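Local structure of murein peptide amidase A (Escherichia coli O157:H7, 5HXD) at residues G42-G47 / A228-W233; N80-Q85 / E135-A140; L144-Q149 / A200-H205; G94-R99 / G109-R114. The protein probably hydrolyses, as a zinc-dependent M14 family amidase, the gamma-D-glutamyl-diaminopimelate bond of murein tripeptide during peptidoglycan breakdown. One frame throughout, in Å; residues are numbered along the deposited sequence.

Overall arrangement
Contact 1 ties strand 43-45 of the mixed sheet to the end of helix 224-230, and the loop it closes encloses the other three contacts. Contacts 2 and 3 share helix 136-148, using its first and last turns, with centres about 18 Å apart. Along the chain contact 4 falls inside the loop closed by contact 2; their centres are about 13 Å apart, and L97 packs against N80, E135 and T138. Contact 1 touches contact 2 through G47 and N80, and contact 3 through L43 and I145. Helices flank the sheet at contacts 1 and 3, while contacts 2 and 4 lie beside the zinc site, through two helix starts and the loop bearing D96 and R99.

Contact 1: G42-G47 / A228-W233; sequences GLILAG and ANLLRW
I44 in strand 43-45 faces L231, next in sequence to the helical residues 228-230, their CA atoms 7.9 Å apart, the nearest backbone approach between the two segments. The second segment comes in as the last part of helix 224-230 and passes into a type I beta turn running from L230 to W233. No hydrogen bond joins the two backbones; the contact is made by one strand residue touching two consecutive leucines.

I44 does this with a single methyl. Its CG1 branch stands anti to the carbonyl carbon (chi1 -52°), and CD1 at its tip lies 3.8 Å from CD2 of L231. The same CD1 is 4.2 Å from CG of L230 and 4.0 Å from the carbonyl O of L230. The side chains of I44 and L231 run at about a right angle to each other, with the end of the isoleucine meeting one branch of the leucine. On the far side of the turn, NE and NH2 of R232 both make weak hydrogen bonds to OD1 of N229.

Helix 53-65 packs on the same residues, L59 on I44 and A62 on L231, and F156 of the neighbouring strand touches I44 and L230. All three contacting residues are buried and the side chains that meet are apolar, with only the L230 carbonyl as a polar neighbour across the segments, so these are held by close fit and exclusion of water, without directional bonds.

Contact 2: N80-Q85 / E135-A140; sequences NPDGCQ and EPETQA
N80 stands opposite E137 with their CA atoms 6.4 Å apart, and its OD1 comes within 4.3 Å of OE2 of E137. It is the N-cap of helix 81-85: OD1 accepts a weak capping bond of 2.9 Å from the backbone N of G83. That use of OD1 turns the amide oxygen back over the first turn of its own helix. P81 follows, packing on L29 of strand 28-31.

D82 carries the polar side of the contact. Its CG lies anti to the carbonyl carbon (chi1 -67°), which sends the carboxylate toward helix 136-148, where E137, bent at chi2 (88°), comes to meet it. OD2 of D82 and OE2 of E137 are 3.7 Å apart, with the two carboxylate planes nearly perpendicular at 80°. A water donates to both, 2.9 Å to OD2 of D82 and 2.7 Å to OE2 of E137, and so probably eases the proximity of two like charges. Backbone and side-chain donors share the load: L25 N and S23 OG bond D82, while L24 N and N91 ND2 bond E137. The two helix starts thus both hold residues 23-25 through these bonds, in a part of the M14 fold that lies next to the zinc site, the side chain of N80 being about 6 Å from that of the predicted ligand H49.

C84 forms a disulfide with C78 and packs on C84 of the second subunit, and Q85 donates from NE2 to the carbonyl O of P28 of that subunit, at the dimer interface.

Contact 3: L144-Q149 / A200-H205; sequences LIHRIQ and ADLNLH
I145 lays its CG2 methyl against CD2 of L204, 3.6 Å away, the closest meeting of the two segments. CG2 is the branch anti to the backbone N, while CG1 lies anti to the carbonyl carbon and extends another way (chi1 -56°). L204 answers with CG anti to its own backbone N (chi1 175°), which carries the two methyls out toward the helix; the two side chains cross at about a right angle and meet through one methyl each.

One residue after I145, and two before L204, H146 and L202 form a second, looser pair. CD2 of L202 approaches NE2 of H146 at 4.2 Å, coming at the imidazole obliquely, and the two side chains again cross at about a right angle. The other ring nitrogen, ND1, is held by a hydrogen bond to the carbonyl O of C142, one turn back, which probably helps to hold the imidazole's rotation. Both members of this pair are exposed, so it forms the solvent-facing edge, and the isoleucine-leucine pair lies deeper.

The chain leaves helix 195-201 through a Schellman motif at N203, whose N is bonded to the carbonyl O of A200 at 3.1 Å; L202 and L204 lie on either side of it in sequence.

I145 also touches F195 and W198 of helix 195-201, and L204 touches C199. The contact thus joins the C-terminal end of helix 136-148 to helix 195-201 and the segment leading into strand 206-210, with L144 turned to V76 of strand 74-76 and to W31 of strand 28-31.

Contact 4: G94-R99 / G109-R114; sequences GVDLNR and GETVYR
The loop carrying D96 and R99, beside the zinc site, meets T111 of strand 110-114, which pairs with strand 122-127 as a beta hairpin. T111 crosses both side chains at about a right angle: its CG2 is 3.7 Å from CB of D96, and its OG1 is 3.4 Å from NE of R99. OG1 stands anti to the backbone N (chi1 -179°), which turns the hydroxyl toward the arginine and the methyl toward the aspartate.

D96 opens an Asx turn: its OD1, met on the anti side and 31° out of the carboxylate plane, accepts from N of N98 at 3.1 Å. The same OD1 receives NE2 of H49, a predicted zinc ligand, in keeping with the Asp-His pair of M14 carboxypeptidases; OD2 forms a salt bridge with R89.

R99, bent at chi2, returns its NH1 to the carbonyl O of N98 at 2.6 Å, above the carbonyl plane. OD2 of D96 lies 4.2 Å above the guanidinium plane of R99, displaced toward its rim. The N98-R99 pair resembles the Asn-Arg pair that binds the substrate carboxylate in relatives, and a cacodylate ion, probably from the crystallisation liquor, lies about 3 Å (nearest atoms) from the R99 side chain.

Contact 1: G42-G47 / A228-W233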
loop_
_atom_site.group_PDB
_atom_site.type_symbol
_atom_site.label_atom_id
_atom_site.label_comp_id
_atom_site.label_asym_id
_atom_site.label_seq_id
_atom_site.Cartn_x
_atom_site.Cartn_y
_atom_site.Cartn_z
ATOM N N GLY A 42 6.278 -0.980 -23.961
ATOM C CA GLY A 42 4.936 -0.845 -23.442
ATOM C C GLY A 42 4.962 -0.257 -22.046
ATOM O O GLY A 42 6.008 0.192 -21.577
ATOM N N LEU A 43 3.817 -0.263 -21.377
ATOM C CA LEU A 43 3.719 0.376 -20.063
ATOM C C LEU A 43 3.158 -0.596 -19.037
ATOM O O LEU A 43 2.139 -1.261 -19.294
ATOM C CB LEU A 43 2.847 1.636 -20.155
ATOM C CG LEU A 43 2.604 2.507 -18.919
ATOM C CD1 LEU A 43 3.897 2.811 -18.178
ATOM C CD2 LEU A 43 1.917 3.787 -19.358
ATOM N N ILE A 44 3.818 -0.698 -17.883
ATOM C CA ILE A 44 3.293 -1.539 -16.806
ATOM C C ILE A 44 2.923 -0.685 -15.591
ATOM O O ILE A 44 3.716 0.099 -15.070
ATOM C CB ILE A 44 4.285 -2.656 -16.417
ATOM C CG1 ILE A 44 4.715 -3.426 -17.670
ATOM C CG2 ILE A 44 3.640 -3.625 -15.429
ATOM C CD1 ILE A 44 6.081 -4.070 -17.563
ATOM N N LEU A 45 1.689 -0.859 -15.149
ATOM C CA LEU A 45 1.029 0.089 -14.271
ATOM C C LEU A 45 0.573 -0.627 -13.026
ATOM O O LEU A 45 0.242 -1.820 -13.091
ATOM C CB LEU A 45 -0.184 0.693 -14.987
ATOM C CG LEU A 45 -0.459 2.181 -15.141
ATOM C CD1 LEU A 45 0.730 2.916 -15.702
ATOM C CD2 LEU A 45 -1.642 2.337 -16.054
ATOM N N ALA A 46 0.518 0.093 -11.904
ATOM C CA ALA A 46 -0.047 -0.468 -10.690
ATOM C C ALA A 46 -0.553 0.596 -9.724
ATOM O O ALA A 46 -0.305 1.790 -9.901
ATOM C CB ALA A 46 0.967 -1.344 -10.009
ATOM N N GLY A 47 -1.274 0.147 -8.700
ATOM C CA GLY A 47 -1.760 1.037 -7.667
ATOM C C GLY A 47 -2.733 2.119 -8.099
ATOM O O GLY A 47 -2.818 3.168 -7.451
ATOM N N ALA A 228 8.701 -10.483 -13.318
ATOM C CA ALA A 228 10.039 -10.258 -13.861
ATOM C C ALA A 228 10.121 -10.541 -15.363
ATOM O O ALA A 228 10.850 -9.865 -16.087
ATOM C CB ALA A 228 11.052 -11.119 -13.119
ATOM N N ASN A 229 9.396 -11.550 -15.827
ATOM C CA ASN A 229 9.458 -11.921 -17.242
ATOM C C ASN A 229 8.636 -10.953 -18.084
ATOM O O ASN A 229 8.950 -10.723 -19.258
ATOM C CB ASN A 229 8.983 -13.363 -17.472
ATOM C CG ASN A 229 9.929 -14.391 -16.883
ATOM O OD1 ASN A 229 11.125 -14.142 -16.736
ATOM N ND2 ASN A 229 9.395 -15.553 -16.535
ATOM N N LEU A 230 7.604 -10.375 -17.466
ATOM C CA LEU A 230 6.761 -9.365 -18.108
ATOM C C LEU A 230 7.527 -8.075 -18.388
ATOM O O LEU A 230 7.279 -7.400 -19.393
ATOM C CB LEU A 230 5.537 -9.058 -17.243
ATOM C CG LEU A 230 4.606 -7.989 -17.822
ATOM C CD1 LEU A 230 4.190 -8.361 -19.248
ATOM C CD2 LEU A 230 3.388 -7.782 -16.933
ATOM N N LEU A 231 8.460 -7.734 -17.502
ATOM C CA LEU A 231 9.305 -6.551 -17.703
ATOM C C LEU A 231 10.205 -6.692 -18.941
ATOM O O LEU A 231 10.699 -5.696 -19.461
ATOM C CB LEU A 231 10.161 -6.274 -16.458
ATOM C CG LEU A 231 9.399 -6.045 -15.138
ATOM C CD1 LEU A 231 10.269 -6.299 -13.921
ATOM C CD2 LEU A 231 8.825 -4.650 -15.062
ATOM N N ARG A 232 10.405 -7.923 -19.412
ATOM C CA ARG A 232 11.271 -8.183 -20.568
ATOM C C ARG A 232 10.546 -8.915 -21.700
ATOM O O ARG A 232 11.179 -9.588 -22.502
ATOM C CB ARG A 232 12.494 -9.007 -20.140
ATOM C CG ARG A 232 12.132 -10.347 -19.493
ATOM C CD ARG A 232 13.348 -11.246 -19.271
ATOM N NE ARG A 232 12.958 -12.608 -18.896
ATOM C CZ ARG A 232 13.815 -13.610 -18.713
ATOM N NH1 ARG A 232 15.113 -13.397 -18.864
ATOM N NH2 ARG A 232 13.379 -14.821 -18.373
ATOM N N TRP A 233 9.224 -8.789 -21.753
ATOM C CA TRP A 233 8.409 -9.570 -22.673
ATOM C C TRP A 233 8.503 -9.066 -24.104
ATOM O O TRP A 233 8.424 -7.867 -24.348
ATOM C CB TRP A 233 6.947 -9.564 -22.233
ATOM C CG TRP A 233 5.993 -10.304 -23.176
ATOM C CD1 TRP A 233 5.584 -11.601 -23.066
ATOM C CD2 TRP A 233 5.330 -9.786 -24.349
ATOM N NE1 TRP A 233 4.719 -11.925 -24.090
ATOM C CE2 TRP A 233 4.542 -10.814 -24.898
ATOM C CE3 TRP A 233 5.331 -8.537 -25.004
ATOM C CZ2 TRP A 233 3.763 -10.663 -26.043
ATOM C CZ3 TRP A 233 4.553 -8.377 -26.144
ATOM C CH2 TRP A 233 3.780 -9.433 -26.649
#

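Contact 2: N80-Q85 / E135-A140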
loop_
_atom_site.group_PDB
_atom_site.type_symbol
_atom_site.label_atom_id
_atom_site.label_comp_id
_atom_site.label_asym_id
_atom_site.label_seq_id
_atom_site.Cartn_x
_atom_site.Cartn_y
_atom_site.Cartn_z
ATOM N N ASN A 80 -1.742 6.083 -7.717
ATOM C CA ASN A 80 -2.487 6.797 -6.678
ATOM C C ASN A 80 -1.784 6.779 -5.326
ATOM O O ASN A 80 -2.270 6.169 -4.400
ATOM C CB ASN A 80 -3.875 6.160 -6.570
ATOM C CG ASN A 80 -4.777 6.823 -5.551
ATOM O OD1 ASN A 80 -4.504 7.920 -5.068
ATOM N ND2 ASN A 80 -5.883 6.158 -5.239
ATOM N N PRO A 81 -0.633 7.454 -5.203
ATOM C CA PRO A 81 0.167 7.338 -3.973
ATOM C C PRO A 81 -0.489 7.891 -2.699
ATOM O O PRO A 81 -0.030 7.548 -1.594
ATOM C CB PRO A 81 1.440 8.129 -4.306
ATOM C CG PRO A 81 1.110 8.963 -5.468
ATOM C CD PRO A 81 0.030 8.279 -6.224
ATOM N N ASP A 82 -1.519 8.729 -2.841
ATOM C CA ASP A 82 -2.320 9.178 -1.686
ATOM C C ASP A 82 -3.308 8.081 -1.278
ATOM O O ASP A 82 -3.616 7.921 -0.104
ATOM C CB ASP A 82 -3.100 10.473 -1.985
ATOM C CG ASP A 82 -2.205 11.679 -2.188
ATOM O OD1 ASP A 82 -1.007 11.636 -1.835
ATOM O OD2 ASP A 82 -2.722 12.689 -2.701
ATOM N N GLY A 83 -3.821 7.361 -2.275
ATOM C CA GLY A 83 -4.634 6.179 -2.054
ATOM C C GLY A 83 -3.889 5.134 -1.237
ATOM O O GLY A 83 -4.357 4.790 -0.140
ATOM N N CYS A 84 -2.745 4.648 -1.754
ATOM C CA CYS A 84 -1.940 3.610 -1.092
ATOM C C CYS A 84 -1.644 3.973 0.397
ATOM O O CYS A 84 -1.760 3.119 1.284
ATOM C CB CYS A 84 -0.592 3.340 -1.820
ATOM S SG CYS A 84 -0.396 3.722 -3.595
ATOM N N GLN A 85 -1.254 5.224 0.656
ATOM C CA GLN A 85 -0.884 5.665 2.010
ATOM C C GLN A 85 -2.085 5.661 2.958
ATOM O O GLN A 85 -1.945 5.376 4.148
ATOM C CB GLN A 85 -0.226 7.060 1.967
ATOM C CG GLN A 85 -0.837 8.037 2.906
ATOM C CD GLN A 85 0.060 9.186 3.283
ATOM O OE1 GLN A 85 0.619 9.866 2.444
ATOM N NE2 GLN A 85 0.199 9.403 4.583
ATOM N N GLU A 135 -9.012 14.743 -11.791
ATOM C CA GLU A 135 -8.018 14.543 -10.737
ATOM C C GLU A 135 -6.559 14.653 -11.226
ATOM O O GLU A 135 -6.241 14.246 -12.345
ATOM C CB GLU A 135 -8.251 13.190 -10.054
ATOM C CG GLU A 135 -9.640 13.041 -9.437
ATOM C CD GLU A 135 -9.993 14.177 -8.467
ATOM O OE1 GLU A 135 -9.445 14.220 -7.329
ATOM O OE2 GLU A 135 -10.821 15.027 -8.865
ATOM N N PRO A 136 -5.667 15.194 -10.368
ATOM C CA PRO A 136 -4.271 15.404 -10.757
ATOM C C PRO A 136 -3.567 14.097 -11.097
ATOM O O PRO A 136 -2.844 14.064 -12.092
ATOM C CB PRO A 136 -3.640 16.073 -9.524
ATOM C CG PRO A 136 -4.566 15.836 -8.414
ATOM C CD PRO A 136 -5.933 15.640 -8.989
ATOM N N GLU A 137 -3.778 13.053 -10.301
ATOM C CA GLU A 137 -3.280 11.726 -10.634
ATOM C C GLU A 137 -3.721 11.282 -12.028
ATOM O O GLU A 137 -2.964 10.626 -12.734
ATOM C CB GLU A 137 -3.755 10.697 -9.614
ATOM C CG GLU A 137 -3.194 10.853 -8.220
ATOM C CD GLU A 137 -4.017 11.777 -7.356
ATOM O OE1 GLU A 137 -5.053 12.291 -7.824
ATOM O OE2 GLU A 137 -3.614 11.998 -6.201
ATOM N N THR A 138 -4.945 11.631 -12.424
ATOM C CA THR A 138 -5.465 11.205 -13.723
ATOM C C THR A 138 -4.833 11.957 -14.891
ATOM O O THR A 138 -4.414 11.368 -15.894
ATOM C CB THR A 138 -6.974 11.402 -13.803
ATOM O OG1 THR A 138 -7.596 10.679 -12.732
ATOM C CG2 THR A 138 -7.505 10.945 -15.179
ATOM N N GLN A 139 -4.789 13.275 -14.754
ATOM C CA GLN A 139 -4.187 14.125 -15.759
ATOM C C GLN A 139 -2.737 13.768 -15.976
ATOM O O GLN A 139 -2.299 13.641 -17.115
ATOM C CB GLN A 139 -4.341 15.593 -15.367
ATOM C CG GLN A 139 -5.764 16.086 -15.617
ATOM C CD GLN A 139 -6.158 17.280 -14.762
ATOM O OE1 GLN A 139 -5.303 18.004 -14.246
ATOM N NE2 GLN A 139 -7.466 17.496 -14.614
ATOM N N ALA A 140 -2.004 13.583 -14.885
ATOM C CA ALA A 140 -0.583 13.313 -14.972
ATOM C C ALA A 140 -0.306 12.038 -15.753
ATOM O O ALA A 140 0.573 12.013 -16.614
ATOM C CB ALA A 140 0.016 13.229 -13.613
HETATM O O HOH W 1 -5.217 12.065 -3.971
#

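Contact 3: L144-Q149 / A200-H205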
loop_
_atom_site.group_PDB
_atom_site.type_symbol
_atom_site.label_atom_id
_atom_site.label_comp_id
_atom_site.label_asym_id
_atom_site.label_seq_id
_atom_site.Cartn_x
_atom_site.Cartn_y
_atom_site.Cartn_z
ATOM N N LEU A 144 1.635 11.675 -19.454
ATOM C CA LEU A 144 2.719 10.704 -19.540
ATOM C C LEU A 144 2.531 9.806 -20.766
ATOM O O LEU A 144 3.434 9.677 -21.591
ATOM C CB LEU A 144 2.781 9.855 -18.260
ATOM C CG LEU A 144 3.852 8.767 -18.125
ATOM C CD1 LEU A 144 5.204 9.362 -17.778
ATOM C CD2 LEU A 144 3.443 7.737 -17.094
ATOM N N ILE A 145 1.347 9.214 -20.896
ATOM C CA ILE A 145 1.086 8.263 -21.974
ATOM C C ILE A 145 1.043 8.951 -23.359
ATOM O O ILE A 145 1.254 8.299 -24.377
ATOM C CB ILE A 145 -0.226 7.460 -21.687
ATOM C CG1 ILE A 145 -0.104 6.769 -20.330
ATOM C CG2 ILE A 145 -0.491 6.400 -22.752
ATOM C CD1 ILE A 145 -1.295 5.917 -19.934
ATOM N N HIS A 146 0.809 10.264 -23.395
ATOM C CA HIS A 146 0.916 11.033 -24.643
ATOM C C HIS A 146 2.372 11.302 -24.984
ATOM O O HIS A 146 2.796 11.094 -26.118
ATOM C CB HIS A 146 0.157 12.357 -24.556
ATOM C CG HIS A 146 -1.287 12.261 -24.958
ATOM N ND1 HIS A 146 -2.312 12.282 -24.046
ATOM C CD2 HIS A 146 -1.859 12.143 -26.181
ATOM C CE1 HIS A 146 -3.471 12.181 -24.688
ATOM N NE2 HIS A 146 -3.220 12.095 -25.976
ATOM N N ARG A 147 3.139 11.754 -23.996
ATOM C CA ARG A 147 4.573 12.000 -24.169
ATOM C C ARG A 147 5.313 10.751 -24.703
ATOM O O ARG A 147 6.006 10.820 -25.728
ATOM C CB ARG A 147 5.188 12.463 -22.839
ATOM C CG ARG A 147 6.667 12.907 -22.899
ATOM C CD ARG A 147 7.348 12.866 -21.500
ATOM N NE ARG A 147 6.542 13.533 -20.477
ATOM C CZ ARG A 147 6.633 13.281 -19.168
ATOM N NH1 ARG A 147 7.501 12.365 -18.745
ATOM N NH2 ARG A 147 5.860 13.926 -18.277
ATOM N N ILE A 148 5.141 9.612 -24.023
ATOM C CA ILE A 148 5.950 8.424 -24.312
ATOM C C ILE A 148 5.410 7.529 -25.428
ATOM O O ILE A 148 6.179 6.750 -26.009
ATOM C CB ILE A 148 6.130 7.536 -23.052
ATOM C CG1 ILE A 148 4.794 6.929 -22.623
ATOM C CG2 ILE A 148 6.773 8.317 -21.926
ATOM C CD1 ILE A 148 4.932 5.577 -22.006
ATOM N N GLN A 149 4.108 7.633 -25.710
ATOM C CA GLN A 149 3.398 6.801 -26.704
ATOM C C GLN A 149 3.717 5.299 -26.629
ATOM O O GLN A 149 4.377 4.747 -27.526
ATOM C CB GLN A 149 3.702 7.280 -28.125
ATOM C CG GLN A 149 3.429 8.741 -28.400
ATOM C CD GLN A 149 4.144 9.217 -29.662
ATOM O OE1 GLN A 149 4.876 8.449 -30.307
ATOM N NE2 GLN A 149 3.941 10.479 -30.018
ATOM N N ALA A 200 -9.120 2.683 -25.025
ATOM C CA ALA A 200 -9.839 2.258 -26.220
ATOM C C ALA A 200 -10.115 3.431 -27.143
ATOM O O ALA A 200 -10.027 3.288 -28.367
ATOM C CB ALA A 200 -11.131 1.576 -25.863
ATOM N N ASP A 201 -10.435 4.594 -26.580
ATOM C CA ASP A 201 -10.728 5.744 -27.438
ATOM C C ASP A 201 -9.473 6.328 -28.144
ATOM O O ASP A 201 -9.587 6.998 -29.174
ATOM C CB ASP A 201 -11.463 6.820 -26.635
ATOM C CG ASP A 201 -12.895 6.411 -26.292
ATOM O OD1 ASP A 201 -13.361 5.349 -26.781
ATOM O OD2 ASP A 201 -13.570 7.166 -25.563
ATOM N N LEU A 202 -8.289 6.048 -27.607
ATOM C CA LEU A 202 -7.036 6.457 -28.240
ATOM C C LEU A 202 -6.502 5.350 -29.150
ATOM O O LEU A 202 -5.427 5.491 -29.757
ATOM C CB LEU A 202 -5.980 6.818 -27.190
ATOM C CG LEU A 202 -6.141 8.165 -26.499
ATOM C CD1 LEU A 202 -5.173 8.270 -25.343
ATOM C CD2 LEU A 202 -5.917 9.302 -27.481
ATOM N N ASN A 203 -7.269 4.263 -29.237
ATOM C CA ASN A 203 -6.842 3.030 -29.899
ATOM C C ASN A 203 -5.546 2.481 -29.314
ATOM O O ASN A 203 -4.759 1.849 -30.022
ATOM C CB ASN A 203 -6.687 3.247 -31.403
ATOM C CG ASN A 203 -8.019 3.356 -32.110
ATOM O OD1 ASN A 203 -9.086 3.317 -31.479
ATOM N ND2 ASN A 203 -7.972 3.494 -33.431
ATOM N N LEU A 204 -5.341 2.723 -28.015
ATOM C CA LEU A 204 -4.233 2.139 -27.257
ATOM C C LEU A 204 -4.637 0.834 -26.582
ATOM O O LEU A 204 -5.645 0.786 -25.887
ATOM C CB LEU A 204 -3.731 3.118 -26.201
ATOM C CG LEU A 204 -2.658 2.560 -25.261
ATOM C CD1 LEU A 204 -1.436 2.115 -26.058
ATOM C CD2 LEU A 204 -2.271 3.588 -24.196
ATOM N N HIS A 205 -3.852 -0.219 -26.783
ATOM C CA HIS A 205 -4.179 -1.519 -26.195
ATOM C C HIS A 205 -3.913 -1.542 -24.694
ATOM O O HIS A 205 -2.751 -1.502 -24.273
ATOM C CB HIS A 205 -3.387 -2.641 -26.867
ATOM C CG HIS A 205 -3.762 -4.016 -26.399
ATOM N ND1 HIS A 205 -2.869 -5.068 -26.393
ATOM C CD2 HIS A 205 -4.927 -4.514 -25.924
ATOM C CE1 HIS A 205 -3.465 -6.151 -25.928
ATOM N NE2 HIS A 205 -4.718 -5.846 -25.641
#

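Contact 4: G94-R99 / G109-R114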
loop_
_atom_site.group_PDB
_atom_site.type_symbol
_atom_site.label_atom_id
_atom_site.label_comp_id
_atom_site.label_asym_id
_atom_site.label_seq_id
_atom_site.Cartn_x
_atom_site.Cartn_y
_atom_site.Cartn_z
ATOM N N GLY A 94 -11.970 11.347 -2.552
ATOM C CA GLY A 94 -13.068 10.394 -2.627
ATOM C C GLY A 94 -13.475 10.053 -4.057
ATOM O O GLY A 94 -14.548 9.498 -4.294
ATOM N N VAL A 95 -12.610 10.386 -5.011
ATOM C CA VAL A 95 -12.818 10.048 -6.415
ATOM C C VAL A 95 -12.249 8.667 -6.749
ATOM O O VAL A 95 -11.127 8.338 -6.356
ATOM C CB VAL A 95 -12.174 11.101 -7.340
ATOM C CG1 VAL A 95 -12.313 10.697 -8.796
ATOM C CG2 VAL A 95 -12.799 12.478 -7.099
ATOM N N ASP A 96 -13.037 7.853 -7.451
ATOM C CA ASP A 96 -12.546 6.594 -8.010
ATOM C C ASP A 96 -11.778 6.938 -9.303
ATOM O O ASP A 96 -12.390 7.263 -10.318
ATOM C CB ASP A 96 -13.710 5.622 -8.281
ATOM C CG ASP A 96 -13.248 4.187 -8.622
ATOM O OD1 ASP A 96 -12.108 3.980 -9.132
ATOM O OD2 ASP A 96 -14.059 3.255 -8.393
ATOM N N LEU A 97 -10.448 6.897 -9.255
ATOM C CA LEU A 97 -9.627 7.321 -10.391
ATOM C C LEU A 97 -9.938 6.502 -11.651
ATOM O O LEU A 97 -9.720 6.965 -12.769
ATOM C CB LEU A 97 -8.124 7.221 -10.061
ATOM C CG LEU A 97 -7.528 8.254 -9.091
ATOM C CD1 LEU A 97 -6.089 7.923 -8.753
ATOM C CD2 LEU A 97 -7.644 9.653 -9.630
ATOM N N ASN A 98 -10.453 5.294 -11.463
ATOM C CA ASN A 98 -10.806 4.443 -12.584
ATOM C C ASN A 98 -12.250 4.672 -13.001
ATOM O O ASN A 98 -12.865 3.810 -13.628
ATOM C CB ASN A 98 -10.582 2.970 -12.243
ATOM C CG ASN A 98 -10.310 2.112 -13.471
ATOM O OD1 ASN A 98 -9.517 2.472 -14.348
ATOM N ND2 ASN A 98 -10.950 0.959 -13.524
ATOM N N ARG A 99 -12.791 5.828 -12.628
ATOM C CA ARG A 99 -14.028 6.326 -13.225
ATOM C C ARG A 99 -13.793 7.766 -13.624
ATOM O O ARG A 99 -14.711 8.442 -14.088
ATOM C CB ARG A 99 -15.232 6.234 -12.269
ATOM C CG ARG A 99 -15.560 4.843 -11.761
ATOM C CD ARG A 99 -16.023 3.935 -12.872
ATOM N NE ARG A 99 -16.322 2.601 -12.383
ATOM C CZ ARG A 99 -15.410 1.663 -12.138
ATOM N NH1 ARG A 99 -14.117 1.907 -12.335
ATOM N NH2 ARG A 99 -15.796 0.479 -11.674
ATOM N N GLY A 109 -21.152 12.162 -11.219
ATOM C CA GLY A 109 -21.952 11.709 -10.090
ATOM C C GLY A 109 -21.266 10.623 -9.289
ATOM O O GLY A 109 -20.112 10.761 -8.893
ATOM N N GLU A 110 -21.964 9.520 -9.073
ATOM C CA GLU A 110 -21.466 8.514 -8.156
ATOM C C GLU A 110 -21.134 7.176 -8.814
ATOM O O GLU A 110 -21.683 6.811 -9.853
ATOM C CB GLU A 110 -22.482 8.306 -7.028
ATOM C CG GLU A 110 -22.611 9.488 -6.075
ATOM C CD GLU A 110 -23.716 9.298 -5.033
ATOM O OE1 GLU A 110 -24.086 8.142 -4.732
ATOM O OE2 GLU A 110 -24.225 10.317 -4.519
ATOM N N THR A 111 -20.209 6.456 -8.199
ATOM C CA THR A 111 -19.863 5.124 -8.647
ATOM C C THR A 111 -19.819 4.276 -7.395
ATOM O O THR A 111 -19.602 4.806 -6.315
ATOM C CB THR A 111 -18.515 5.099 -9.415
ATOM O OG1 THR A 111 -18.227 3.772 -9.860
ATOM C CG2 THR A 111 -17.376 5.587 -8.537
ATOM N N VAL A 112 -20.056 2.974 -7.528
ATOM C CA VAL A 112 -20.103 2.072 -6.372
ATOM C C VAL A 112 -19.196 0.859 -6.572
ATOM O O VAL A 112 -19.228 0.215 -7.611
ATOM C CB VAL A 112 -21.551 1.577 -6.070
ATOM C CG1 VAL A 112 -22.393 2.691 -5.444
ATOM C CG2 VAL A 112 -22.228 1.001 -7.328
ATOM N N TYR A 113 -18.371 0.567 -5.576
ATOM C CA TYR A 113 -17.502 -0.592 -5.634
ATOM C C TYR A 113 -17.942 -1.614 -4.582
ATOM O O TYR A 113 -18.826 -1.341 -3.761
ATOM C CB TYR A 113 -16.024 -0.179 -5.459
ATOM C CG TYR A 113 -15.602 0.349 -4.089
ATOM C CD1 TYR A 113 -15.042 -0.492 -3.142
ATOM C CD2 TYR A 113 -15.733 1.695 -3.757
ATOM C CE1 TYR A 113 -14.650 -0.022 -1.912
ATOM C CE2 TYR A 113 -15.336 2.175 -2.522
ATOM C CZ TYR A 113 -14.799 1.309 -1.599
ATOM O OH TYR A 113 -14.396 1.756 -0.345
ATOM N N ARG A 114 -17.350 -2.800 -4.619
ATOM C CA ARG A 114 -17.687 -3.846 -3.659
ATOM C C ARG A 114 -16.787 -3.716 -2.438
ATOM O O ARG A 114 -15.572 -3.656 -2.591
ATOM C CB ARG A 114 -17.534 -5.228 -4.296
ATOM C CG ARG A 114 -18.064 -6.377 -3.471
ATOM C CD ARG A 114 -17.704 -7.712 -4.113
ATOM N NE ARG A 114 -18.261 -7.790 -5.450
ATOM C CZ ARG A 114 -19.497 -8.197 -5.706
ATOM N NH1 ARG A 114 -20.283 -8.567 -4.701
ATOM N NH2 ARG A 114 -19.949 -8.225 -6.956
#